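NlpC/P60 domain-containing protein (Mycobacterium avium subsp. paratuberculosis, PDB 3GT2) is of unknown function but is the P60 domain of a longer C40-family protein, a family generally assigned cysteine-type peptidase activity. Local coordinates at residues S57-Y62 and L116-V121; G82-P87 and A133-R138. One frame throughout, in Å; residues are numbered along the deposited sequence.

Contact 1: residues S57-Y62 and L116-V121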
loop_
_atom_site.group_PDB
_atom_site.type_symbol
_atom_site.label_atom_id
_atom_site.label_comp_id
_atom_site.label_asym_id
_atom_site.label_seq_id
_atom_site.Cartn_x
_atom_site.Cartn_y
_atom_site.Cartn_z
ATOM N N SER A 57 -1.087 -3.787 -5.047
ATOM C CA SER A 57 0.294 -4.216 -4.881
ATOM C C SER A 57 1.275 -3.245 -5.560
ATOM O O SER A 57 2.282 -2.840 -4.969
ATOM C CB SER A 57 0.454 -5.630 -5.459
ATOM O OG SER A 57 1.809 -6.045 -5.483
ATOM N N GLY A 58 0.978 -2.884 -6.809
ATOM C CA GLY A 58 1.866 -2.031 -7.588
ATOM C C GLY A 58 2.036 -0.666 -6.946
ATOM O O GLY A 58 3.127 -0.103 -6.928
ATOM N N LEU A 59 0.952 -0.128 -6.403
ATOM C CA LEU A 59 1.020 1.181 -5.790
ATOM C C LEU A 59 1.860 1.154 -4.509
ATOM O O LEU A 59 2.636 2.079 -4.242
ATOM C CB LEU A 59 -0.383 1.701 -5.485
ATOM C CG LEU A 59 -0.427 3.014 -4.694
ATOM C CD1 LEU A 59 0.146 4.192 -5.501
ATOM C CD2 LEU A 59 -1.849 3.319 -4.265
HETATM N N MSE A 60 1.706 0.097 -3.718
HETATM C CA MSE A 60 2.507 -0.017 -2.508
HETATM C C MSE A 60 3.987 -0.123 -2.880
HETATM O O MSE A 60 4.839 0.498 -2.248
HETATM C CB MSE A 60 2.092 -1.232 -1.664
HETATM C CG MSE A 60 0.634 -1.281 -1.238
HETATM SE SE MSE A 60 0.082 0.204 -0.071
HETATM C CE MSE A 60 -0.948 1.238 -1.340
ATOM N N GLN A 61 4.294 -0.899 -3.911
ATOM C CA GLN A 61 5.691 -1.054 -4.313
ATOM C C GLN A 61 6.253 0.308 -4.687
ATOM O O GLN A 61 7.362 0.667 -4.285
ATOM C CB GLN A 61 5.828 -2.003 -5.503
ATOM C CG GLN A 61 5.611 -3.465 -5.189
ATOM C CD GLN A 61 6.102 -4.352 -6.318
ATOM O OE1 GLN A 61 6.984 -5.196 -6.131
ATOM N NE2 GLN A 61 5.549 -4.148 -7.506
ATOM N N TYR A 62 5.490 1.067 -5.474
ATOM C CA TYR A 62 5.935 2.401 -5.888
ATOM C C TYR A 62 6.195 3.315 -4.681
ATOM O O TYR A 62 7.235 3.979 -4.600
ATOM C CB TYR A 62 4.907 3.058 -6.810
ATOM C CG TYR A 62 5.302 4.471 -7.182
ATOM C CD1 TYR A 62 6.306 4.700 -8.106
ATOM C CD2 TYR A 62 4.701 5.568 -6.569
ATOM C CE1 TYR A 62 6.684 5.997 -8.455
ATOM C CE2 TYR A 62 5.072 6.859 -6.894
ATOM C CZ TYR A 62 6.069 7.067 -7.842
ATOM O OH TYR A 62 6.451 8.352 -8.171
ATOM N N LEU A 116 -4.794 5.066 1.918
ATOM C CA LEU A 116 -4.569 5.238 0.499
ATOM C C LEU A 116 -4.777 3.896 -0.172
ATOM O O LEU A 116 -4.071 2.927 0.126
ATOM C CB LEU A 116 -3.149 5.721 0.247
ATOM C CG LEU A 116 -2.861 6.026 -1.218
ATOM C CD1 LEU A 116 -3.672 7.228 -1.649
ATOM C CD2 LEU A 116 -1.381 6.262 -1.411
ATOM N N GLU A 117 -5.738 3.838 -1.088
ATOM C CA GLU A 117 -6.081 2.587 -1.731
ATOM C C GLU A 117 -6.232 2.790 -3.226
ATOM O O GLU A 117 -6.194 3.916 -3.721
ATOM C CB GLU A 117 -7.389 2.040 -1.170
ATOM C CG GLU A 117 -8.564 3.001 -1.361
ATOM C CD GLU A 117 -9.928 2.318 -1.305
ATOM O OE1 GLU A 117 -9.994 1.103 -1.018
ATOM O OE2 GLU A 117 -10.942 3.009 -1.557
ATOM N N VAL A 118 -6.381 1.690 -3.945
ATOM C CA VAL A 118 -6.774 1.784 -5.350
ATOM C C VAL A 118 -8.232 1.356 -5.488
ATOM O O VAL A 118 -8.576 0.195 -5.273
ATOM C CB VAL A 118 -5.880 0.922 -6.262
ATOM C CG1 VAL A 118 -6.179 1.223 -7.705
ATOM C CG2 VAL A 118 -4.415 1.198 -5.981
ATOM N N GLY A 119 -9.096 2.314 -5.801
ATOM C CA GLY A 119 -10.475 2.012 -6.131
ATOM C C GLY A 119 -10.553 1.972 -7.637
ATOM O O GLY A 119 -9.772 1.275 -8.281
ATOM N N ASP A 120 -11.478 2.730 -8.211
ATOM C CA ASP A 120 -11.478 2.912 -9.655
ATOM C C ASP A 120 -10.244 3.733 -10.028
ATOM O O ASP A 120 -9.743 3.653 -11.151
ATOM C CB ASP A 120 -12.752 3.624 -10.115
ATOM C CG ASP A 120 -13.996 2.787 -9.897
ATOM O OD1 ASP A 120 -14.034 1.636 -10.393
ATOM O OD2 ASP A 120 -14.934 3.282 -9.232
ATOM N N VAL A 121 -9.785 4.539 -9.075
ATOM C CA VAL A 121 -8.522 5.261 -9.190
ATOM C C VAL A 121 -7.825 5.246 -7.831
ATOM O O VAL A 121 -8.447 4.909 -6.816
ATOM C CB VAL A 121 -8.722 6.730 -9.620
ATOM C CG1 VAL A 121 -9.399 6.803 -10.987
ATOM C CG2 VAL A 121 -9.527 7.500 -8.577
#
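Leu59 reaches from helix 56-65 to two aliphatic side chains of strand 114-118, and a single methyl does most of the touching. Its CD2 lies 3.7 Å from Val118 CG2 and 4.1 Å from Leu116 CD2. The directions from CD2 to these two methyls open at about 143°, so the leucine tip is wedged between them rather than resting on one. Val118 CG2 also comes within 4.1 Å of Leu59 CB and thus lies along the root of the side chain as well as its tip. The side chains of Leu59 and Leu116 meet at about a right angle. Leu59 has CG anti to the backbone N (chi1 174°), which sends CG toward the strand, and chi2 sets CD2 as the methyl that meets it. Beside it, selenomethionine Met60 bends at chi2 and chi3 until its CE stands 3.8 Å from Leu116 O, a van der Waals approach to a carbonyl.

The backbones stay apart: the axes of helix 57-62 and strand 116-118 approach to 8.7 Å, with 139° between their N-to-C directions, and the nearest CA atoms, those of Leu59 and Val118, are 7.8 Å from each other. Leu116 and Val118 turn toward the helix, while the intervening Glu117 points away; its OE2 is hydrogen-bonded to Ser125 OG and Gln123 NE2. Further out, the strand is held by backbone bonds from Leu116 to Met108 and from Glu117 to Gln123. Phe54 and Val122 also touch Leu59, and Met78 of helix 75-78 joins Met60.

This is helix-on-sheet packing in the core of the NlpC/P60 fold. With aliphatic contacts, one methyl set against a carbonyl oxygen and no hydrogen bond between the segments, the join depends on shape and burial, while the Glu117 carboxylate finds its partners outside this interface.

Contact 2: residues G82-P87 and A133-R138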
loop_
_atom_site.group_PDB
_atom_site.type_symbol
_atom_site.label_atom_id
_atom_site.label_comp_id
_atom_site.label_asym_id
_atom_site.label_seq_id
_atom_site.Cartn_x
_atom_site.Cartn_y
_atom_site.Cartn_z
ATOM N N GLY A 82 7.926 -8.043 7.410
ATOM C CA GLY A 82 7.818 -7.026 8.434
ATOM C C GLY A 82 7.268 -7.527 9.757
ATOM O O GLY A 82 7.360 -8.714 10.085
ATOM N N GLN A 83 6.697 -6.597 10.513
ATOM C CA GLN A 83 6.203 -6.861 11.852
ATOM C C GLN A 83 4.683 -6.818 11.840
ATOM O O GLN A 83 4.091 -5.854 11.367
ATOM C CB GLN A 83 6.734 -5.797 12.817
ATOM C CG GLN A 83 6.196 -5.932 14.237
ATOM C CD GLN A 83 6.542 -4.751 15.143
ATOM O OE1 GLN A 83 6.178 -4.737 16.323
ATOM N NE2 GLN A 83 7.245 -3.765 14.600
ATOM N N LYS A 84 4.050 -7.867 12.355
ATOM C CA LYS A 84 2.600 -7.887 12.474
ATOM C C LYS A 84 2.165 -6.906 13.555
ATOM O O LYS A 84 2.745 -6.877 14.646
ATOM C CB LYS A 84 2.136 -9.288 12.846
ATOM C CG LYS A 84 1.012 -9.799 11.988
ATOM C CD LYS A 84 1.517 -10.171 10.607
ATOM C CE LYS A 84 0.498 -11.027 9.879
ATOM N NZ LYS A 84 1.135 -11.853 8.831
ATOM N N ILE A 85 1.135 -6.118 13.262
ATOM C CA ILE A 85 0.653 -5.072 14.171
ATOM C C ILE A 85 -0.829 -5.275 14.490
ATOM O O ILE A 85 -1.627 -5.564 13.590
ATOM C CB ILE A 85 0.780 -3.663 13.506
ATOM C CG1 ILE A 85 2.239 -3.345 13.150
ATOM C CG2 ILE A 85 0.192 -2.579 14.395
ATOM C CD1 ILE A 85 3.172 -3.301 14.368
ATOM N N LEU A 86 -1.200 -5.122 15.760
ATOM C CA LEU A 86 -2.612 -5.047 16.121
ATOM C C LEU A 86 -3.220 -3.762 15.561
ATOM O O LEU A 86 -2.638 -2.689 15.682
ATOM C CB LEU A 86 -2.789 -5.081 17.643
ATOM C CG LEU A 86 -2.220 -6.315 18.326
ATOM C CD1 LEU A 86 -2.187 -6.118 19.845
ATOM C CD2 LEU A 86 -3.046 -7.538 17.933
ATOM N N PRO A 87 -4.406 -3.861 14.952
ATOM C CA PRO A 87 -5.006 -2.655 14.370
ATOM C C PRO A 87 -5.186 -1.530 15.390
ATOM O O PRO A 87 -5.151 -0.367 15.014
ATOM C CB PRO A 87 -6.358 -3.154 13.859
ATOM C CG PRO A 87 -6.133 -4.612 13.589
ATOM C CD PRO A 87 -5.192 -5.072 14.664
ATOM N N ALA A 133 -8.074 -8.218 7.004
ATOM C CA ALA A 133 -7.293 -9.278 7.628
ATOM C C ALA A 133 -7.055 -8.884 9.080
ATOM O O ALA A 133 -7.093 -7.697 9.410
ATOM C CB ALA A 133 -5.969 -9.452 6.886
ATOM N N PRO A 134 -6.806 -9.880 9.948
ATOM C CA PRO A 134 -6.694 -9.712 11.402
ATOM C C PRO A 134 -5.547 -8.811 11.860
ATOM O O PRO A 134 -5.644 -8.221 12.942
ATOM C CB PRO A 134 -6.427 -11.137 11.902
ATOM C CG PRO A 134 -6.805 -12.032 10.817
ATOM C CD PRO A 134 -6.617 -11.280 9.540
ATOM N N TYR A 135 -4.467 -8.748 11.086
ATOM C CA TYR A 135 -3.310 -7.952 11.473
ATOM C C TYR A 135 -2.966 -6.928 10.418
ATOM O O TYR A 135 -3.273 -7.104 9.233
ATOM C CB TYR A 135 -2.081 -8.830 11.684
ATOM C CG TYR A 135 -2.229 -9.814 12.807
ATOM C CD1 TYR A 135 -2.166 -9.394 14.126
ATOM C CD2 TYR A 135 -2.425 -11.158 12.547
ATOM C CE1 TYR A 135 -2.297 -10.296 15.166
ATOM C CE2 TYR A 135 -2.552 -12.074 13.579
ATOM C CZ TYR A 135 -2.485 -11.631 14.885
ATOM O OH TYR A 135 -2.613 -12.521 15.919
HETATM N N MSE A 136 -2.322 -5.856 10.856
HETATM C CA MSE A 136 -1.673 -4.949 9.930
HETATM C C MSE A 136 -0.173 -5.238 9.939
HETATM O O MSE A 136 0.294 -6.050 10.738
HETATM C CB MSE A 136 -1.999 -3.498 10.293
HETATM C CG MSE A 136 -3.471 -3.229 10.117
HETATM SE SE MSE A 136 -4.062 -1.520 10.787
HETATM C CE MSE A 136 -2.861 -0.331 9.793
ATOM N N VAL A 137 0.578 -4.605 9.039
ATOM C CA VAL A 137 2.005 -4.902 8.911
ATOM C C VAL A 137 2.812 -3.620 8.896
ATOM O O VAL A 137 2.489 -2.680 8.165
ATOM C CB VAL A 137 2.319 -5.700 7.619
ATOM C CG1 VAL A 137 3.837 -5.835 7.417
ATOM C CG2 VAL A 137 1.643 -7.065 7.663
ATOM N N ARG A 138 3.852 -3.581 9.720
ATOM C CA ARG A 138 4.786 -2.461 9.712
ATOM C C ARG A 138 6.091 -2.865 9.041
ATOM O O ARG A 138 6.683 -3.883 9.390
ATOM C CB ARG A 138 5.038 -1.995 11.143
ATOM C CG ARG A 138 6.002 -0.826 11.276
ATOM C CD ARG A 138 5.894 -0.243 12.682
ATOM N NE ARG A 138 4.518 0.169 12.966
ATOM C CZ ARG A 138 4.006 0.295 14.188
ATOM N NH1 ARG A 138 4.753 0.039 15.254
ATOM N NH2 ARG A 138 2.743 0.677 14.347
#
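Gln83 and Arg138 pair backbone to backbone in an antiparallel two-stranded ladder that continues through Lys84 with Val137 to Ile85 with Met136. The axes of strands 83-85 and 136-138 approach to 4.4 Å and run at 137°, a pair well twisted from exact antiparallel. The first pair is hydrogen-bonded in both directions, Gln83 N to Arg138 O at 2.9 Å and Arg138 N to Gln83 O at 2.8 Å, with both donors in the carbonyl planes. Lys84 and Val137 form the non-hydrogen-bonded pair. Ile85 and Met136 close the ladder: Met136 N is 2.8 Å from Ile85 O, whereas Ile85 N, 2.7 Å from Met136 O, stands 41° out of the carbonyl plane. Val137 CA adds a CA-H...O contact to Gln83 O.

Ile85 and Arg138 share a face of the ladder with Gln83 and Met136. Ile85 CD1 sits over the centre of one guanidinium face, 3.7 Å from Arg138 CZ, and Ile85 CG1 packs on Arg138 CB. The guanidinium's charge is met by a salt bridge from NH2 to Asp94. Selenium of selenomethionine Met136 lies 3.9 Å from Pro87 CA. Lys84, on the other face, bends at chi2 (74°) and crosses Tyr135 at about a right angle, its CG tightly placed 3.3 Å from Tyr135 CB. Leu86 CD2 reaches the Tyr135 ring edge.

Strand 136-138 is gripped on both sides, by strand 83-85 and by Val137's backbone bonding to Leu95 of strand 95-98. Ala133, in the run leading to it, bonds to Phe97. Tyr79, directly after helix 75-78, takes Lys84 NZ on its O and touches Pro134.

In the fold
Contacts 1 and 2 occupy different parts of one NlpC/P60 domain: their centres are 18 Å apart and their nearest atoms about 9 Å. Their segments alternate along the chain, so neither closure is complete before the other has begun. The four-stranded sheet connects them: strand 114-118 of contact 1 is an inner strand, and the outermost strand 95-98 bonds to segment 133-138. The centre of contact 1 lies 6 Å from the chain centre, that of contact 2 13 Å. In active relatives a cysteine opens the helix corresponding to 56-65 and a histidine sits on the adjoining sheet; this chain contains neither residue type, so the family's peptidase activity cannot be assumed.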